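Local coordinates for GTPase-activating protein skywalker (Drosophila melanogaster, PDB 6R82), which acts as a GTPase-activating protein for Rab35 and regulates synaptic vesicle protein turnover through endosomal trafficking, the fragment here being its TLDc domain, at residues P56-N66 with F174-F184. Numbering follows the deposited sequence.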
loop_
_atom_site.group_PDB
_atom_site.type_symbol
_atom_site.label_atom_id
_atom_site.label_comp_id
_atom_site.label_asym_id
_atom_site.label_seq_id
_atom_site.Cartn_x
_atom_site.Cartn_y
_atom_site.Cartn_z
ATOM N N PRO A 56 9.236 5.296 -4.161
ATOM C CA PRO A 56 8.115 4.773 -3.362
ATOM C C PRO A 56 7.107 4.072 -4.260
ATOM O O PRO A 56 7.324 4.053 -5.472
ATOM C CB PRO A 56 7.501 6.034 -2.765
ATOM C CG PRO A 56 7.729 7.077 -3.882
ATOM C CD PRO A 56 9.074 6.729 -4.484
ATOM N N THR A 57 6.042 3.489 -3.704
ATOM C CA THR A 57 5.010 2.886 -4.541
ATOM C C THR A 57 3.638 3.255 -4.000
ATOM O O THR A 57 3.488 3.696 -2.863
ATOM C CB THR A 57 5.121 1.348 -4.637
ATOM O OG1 THR A 57 5.098 0.780 -3.328
ATOM C CG2 THR A 57 6.409 0.928 -5.341
ATOM N N LEU A 58 2.639 3.082 -4.846
ATOM C CA LEU A 58 1.253 3.362 -4.508
ATOM C C LEU A 58 0.459 2.086 -4.744
ATOM O O LEU A 58 0.420 1.571 -5.869
ATOM C CB LEU A 58 0.699 4.518 -5.351
ATOM C CG LEU A 58 -0.671 5.078 -4.950
ATOM C CD1 LEU A 58 -0.668 5.502 -3.489
ATOM C CD2 LEU A 58 -1.018 6.266 -5.829
ATOM N N LEU A 59 -0.150 1.572 -3.689
ATOM C CA LEU A 59 -0.884 0.316 -3.742
ATOM C C LEU A 59 -2.375 0.625 -3.710
ATOM O O LEU A 59 -2.831 1.375 -2.842
ATOM C CB LEU A 59 -0.477 -0.581 -2.568
ATOM C CG LEU A 59 -0.846 -2.057 -2.677
ATOM C CD1 LEU A 59 0.255 -2.937 -2.085
ATOM C CD2 LEU A 59 -2.175 -2.290 -1.982
ATOM N N MET A 60 -3.124 0.067 -4.657
ATOM C CA MET A 60 -4.560 0.316 -4.763
ATOM C C MET A 60 -5.316 -1.003 -4.829
ATOM O O MET A 60 -5.074 -1.813 -5.726
ATOM C CB MET A 60 -4.887 1.163 -5.991
ATOM C CG MET A 60 -6.147 2.001 -5.790
ATOM S SD MET A 60 -6.268 3.313 -7.004
ATOM C CE MET A 60 -4.678 4.139 -6.797
ATOM N N ILE A 61 -6.255 -1.195 -3.907
ATOM C CA ILE A 61 -7.056 -2.412 -3.820
ATOM C C ILE A 61 -8.495 -2.080 -4.181
ATOM O O ILE A 61 -9.082 -1.138 -3.632
ATOM C CB ILE A 61 -6.988 -3.039 -2.416
ATOM C CG1 ILE A 61 -5.556 -3.468 -2.099
ATOM C CG2 ILE A 61 -7.961 -4.225 -2.301
ATOM C CD1 ILE A 61 -5.268 -3.617 -0.630
ATOM N N LYS A 62 -9.064 -2.865 -5.087
ATOM C CA LYS A 62 -10.489 -2.827 -5.398
ATOM C C LYS A 62 -11.089 -4.155 -4.936
ATOM O O LYS A 62 -10.723 -5.219 -5.450
ATOM C CB LYS A 62 -10.707 -2.587 -6.892
ATOM C CG LYS A 62 -10.393 -1.142 -7.363
ATOM C CD LYS A 62 -9.592 -1.114 -8.676
ATOM C CE LYS A 62 -8.656 0.089 -8.758
ATOM N NZ LYS A 62 -7.470 -0.042 -7.855
ATOM N N THR A 63 -11.993 -4.098 -3.956
ATOM C CA THR A 63 -12.619 -5.311 -3.438
ATOM C C THR A 63 -13.832 -5.713 -4.276
ATOM O O THR A 63 -14.402 -4.913 -5.021
ATOM C CB THR A 63 -13.059 -5.138 -1.983
ATOM O OG1 THR A 63 -14.312 -4.447 -1.930
ATOM C CG2 THR A 63 -12.016 -4.372 -1.191
ATOM N N CYS A 64 -14.229 -6.983 -4.135
ATOM C CA CYS A 64 -15.443 -7.462 -4.790
ATOM C C CYS A 64 -16.691 -6.774 -4.253
ATOM O O CYS A 64 -17.732 -6.798 -4.917
ATOM C CB CYS A 64 -15.569 -8.978 -4.626
ATOM S SG CYS A 64 -14.215 -9.948 -5.367
ATOM N N ASN A 65 -16.605 -6.168 -3.070
ATOM C CA ASN A 65 -17.665 -5.369 -2.469
ATOM C C ASN A 65 -17.608 -3.895 -2.887
ATOM O O ASN A 65 -18.242 -3.053 -2.237
ATOM C CB ASN A 65 -17.588 -5.487 -0.938
ATOM C CG ASN A 65 -18.948 -5.391 -0.265
ATOM O OD1 ASN A 65 -19.977 -5.713 -0.862
ATOM N ND2 ASN A 65 -18.954 -4.952 0.992
ATOM N N ASN A 66 -16.838 -3.571 -3.932
ATOM C CA ASN A 66 -16.738 -2.235 -4.535
ATOM C C ASN A 66 -16.143 -1.185 -3.597
ATOM O O ASN A 66 -16.323 0.014 -3.823
ATOM C CB ASN A 66 -18.095 -1.753 -5.062
ATOM C CG ASN A 66 -18.789 -2.794 -5.908
ATOM O OD1 ASN A 66 -18.316 -3.151 -6.989
ATOM N ND2 ASN A 66 -19.919 -3.294 -5.420
ATOM N N PHE A 174 -12.137 -8.845 3.207
ATOM C CA PHE A 174 -12.479 -8.515 1.834
ATOM C C PHE A 174 -11.872 -9.554 0.910
ATOM O O PHE A 174 -10.932 -10.267 1.271
ATOM C CB PHE A 174 -12.003 -7.102 1.446
ATOM C CG PHE A 174 -10.525 -6.859 1.662
ATOM C CD1 PHE A 174 -9.607 -7.107 0.650
ATOM C CD2 PHE A 174 -10.059 -6.372 2.877
ATOM C CE1 PHE A 174 -8.252 -6.881 0.854
ATOM C CE2 PHE A 174 -8.715 -6.147 3.084
ATOM C CZ PHE A 174 -7.807 -6.404 2.074
ATOM N N GLU A 175 -12.441 -9.639 -0.284
ATOM C CA GLU A 175 -11.845 -10.359 -1.392
ATOM C C GLU A 175 -11.396 -9.344 -2.431
ATOM O O GLU A 175 -12.095 -8.358 -2.689
ATOM C CB GLU A 175 -12.821 -11.349 -2.019
ATOM C CG GLU A 175 -12.130 -12.467 -2.770
ATOM C CD GLU A 175 -13.064 -13.210 -3.694
ATOM O OE1 GLU A 175 -14.259 -12.853 -3.735
ATOM O OE2 GLU A 175 -12.607 -14.149 -4.379
ATOM N N ILE A 176 -10.231 -9.589 -3.020
ATOM C CA ILE A 176 -9.608 -8.648 -3.941
ATOM C C ILE A 176 -10.138 -8.913 -5.342
ATOM O O ILE A 176 -9.958 -10.007 -5.887
ATOM C CB ILE A 176 -8.078 -8.763 -3.895
ATOM C CG1 ILE A 176 -7.576 -8.295 -2.527
ATOM C CG2 ILE A 176 -7.439 -7.951 -5.029
ATOM C CD1 ILE A 176 -6.743 -9.324 -1.796
ATOM N N ARG A 177 -10.804 -7.915 -5.921
ATOM C CA ARG A 177 -11.179 -8.007 -7.325
ATOM C C ARG A 177 -9.995 -7.670 -8.221
ATOM O O ARG A 177 -9.702 -8.394 -9.176
ATOM C CB ARG A 177 -12.356 -7.083 -7.628
ATOM C CG ARG A 177 -13.024 -7.400 -8.953
ATOM C CD ARG A 177 -13.839 -6.227 -9.469
ATOM N NE ARG A 177 -14.779 -5.723 -8.471
ATOM C CZ ARG A 177 -15.864 -5.007 -8.761
ATOM N NH1 ARG A 177 -16.152 -4.715 -10.027
ATOM N NH2 ARG A 177 -16.663 -4.585 -7.788
ATOM N N VAL A 178 -9.301 -6.574 -7.925
ATOM C CA VAL A 178 -8.067 -6.244 -8.627
ATOM C C VAL A 178 -7.151 -5.484 -7.675
ATOM O O VAL A 178 -7.599 -4.682 -6.846
ATOM C CB VAL A 178 -8.347 -5.468 -9.934
ATOM C CG1 VAL A 178 -9.236 -4.281 -9.665
ATOM C CG2 VAL A 178 -7.036 -5.031 -10.607
ATOM N N LEU A 179 -5.867 -5.799 -7.756
ATOM C CA LEU A 179 -4.833 -5.058 -7.057
ATOM C C LEU A 179 -3.905 -4.427 -8.086
ATOM O O LEU A 179 -3.535 -5.072 -9.071
ATOM C CB LEU A 179 -4.047 -5.966 -6.110
ATOM C CG LEU A 179 -2.902 -5.226 -5.422
ATOM C CD1 LEU A 179 -3.037 -5.349 -3.933
ATOM C CD2 LEU A 179 -1.583 -5.793 -5.886
ATOM N N GLU A 180 -3.551 -3.161 -7.854
ATOM C CA GLU A 180 -2.651 -2.413 -8.720
ATOM C C GLU A 180 -1.546 -1.773 -7.890
ATOM O O GLU A 180 -1.798 -1.282 -6.786
ATOM C CB GLU A 180 -3.410 -1.321 -9.494
ATOM C CG GLU A 180 -4.156 -1.850 -10.725
ATOM C CD GLU A 180 -5.071 -0.807 -11.380
ATOM O OE1 GLU A 180 -5.211 0.318 -10.829
ATOM O OE2 GLU A 180 -5.654 -1.129 -12.448
ATOM N N VAL A 181 -0.324 -1.780 -8.429
ATOM C CA VAL A 181 0.817 -1.103 -7.819
ATOM C C VAL A 181 1.441 -0.170 -8.852
ATOM O O VAL A 181 1.742 -0.595 -9.971
ATOM C CB VAL A 181 1.876 -2.095 -7.293
ATOM C CG1 VAL A 181 2.935 -1.338 -6.471
ATOM C CG2 VAL A 181 1.224 -3.174 -6.444
ATOM N N TYR A 182 1.639 1.090 -8.471
ATOM C CA TYR A 182 2.273 2.100 -9.307
ATOM C C TYR A 182 3.627 2.469 -8.726
ATOM O O TYR A 182 3.789 2.519 -7.506
ATOM C CB TYR A 182 1.395 3.365 -9.414
ATOM C CG TYR A 182 0.096 3.114 -10.149
ATOM C CD1 TYR A 182 -1.029 2.646 -9.471
ATOM C CD2 TYR A 182 -0.000 3.320 -11.517
ATOM C CE1 TYR A 182 -2.222 2.392 -10.145
ATOM C CE2 TYR A 182 -1.184 3.061 -12.200
ATOM C CZ TYR A 182 -2.292 2.601 -11.504
ATOM O OH TYR A 182 -3.469 2.353 -12.177
ATOM N N GLY A 183 4.599 2.717 -9.608
ATOM C CA GLY A 183 5.829 3.381 -9.254
ATOM C C GLY A 183 5.903 4.778 -9.853
ATOM O O GLY A 183 4.928 5.308 -10.390
ATOM N N PHE A 184 7.092 5.373 -9.759
ATOM C CA PHE A 184 7.291 6.740 -10.238
ATOM C C PHE A 184 8.619 6.841 -10.970
ATOM O O PHE A 184 9.650 6.398 -10.451
ATOM C CB PHE A 184 7.243 7.746 -9.076
ATOM C CG PHE A 184 5.958 7.706 -8.305
ATOM C CD1 PHE A 184 5.771 6.774 -7.291
ATOM C CD2 PHE A 184 4.918 8.578 -8.611
ATOM C CE1 PHE A 184 4.582 6.714 -6.593
ATOM C CE2 PHE A 184 3.723 8.529 -7.900
ATOM C CZ PHE A 184 3.556 7.591 -6.892
HETATM O O HOH W 1 8.806 4.162 -7.818
#
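Strand 57-63 pairs antiparallel with strand 173-185 in the antiparallel beta sheet of the TLDc domain, with a classic beta bulge at R177 and V178 opposite K62. L58, M60 and K62 bond through their backbones to Y182, E180 and V178. At the bulge, K62 O accepts two N-H groups, R177 N at 2.7 Å and V178 N at 3.2 Å. Pairing resumes beyond it with C64 N on E175 O. At the other end, a water links P56 O to F184 N.

On one face, L179 CD1 touches two side chains of the other strand, I61 CG1 at 3.6 Å and L59 CD2 at 3.7 Å. M148 of strand 146-149 packs on I61 and L179. F174, beyond the bulge, has its ring near I61 CG2 and T63 CG2, both of which approach it obliquely. F69 meets this ring edge-to-face.

The other face carries the K62 and E180 charges and is covered by helix 13-18, whose F14 touches M60 and K62. K62 NZ makes a long salt bridge, 3.8 Å, to E180 OE1. CG of E180 lies beside its own backbone N (chi1 -80°) and the chain then extends, bringing OE1 near both NZ and Y182 OH. Y182 OH donates to E180 OE1 at 3.0 Å, from above the carboxylate plane. Replacing E180 by an alanine removes the carboxylate and would probably leave K62 NZ without its counter-charge and the Y182 hydroxyl without this acceptor. K62 bends along V178 and runs the same way, with K62 CD only 3.3 Å from V178 CG1, tighter than a usual carbon contact.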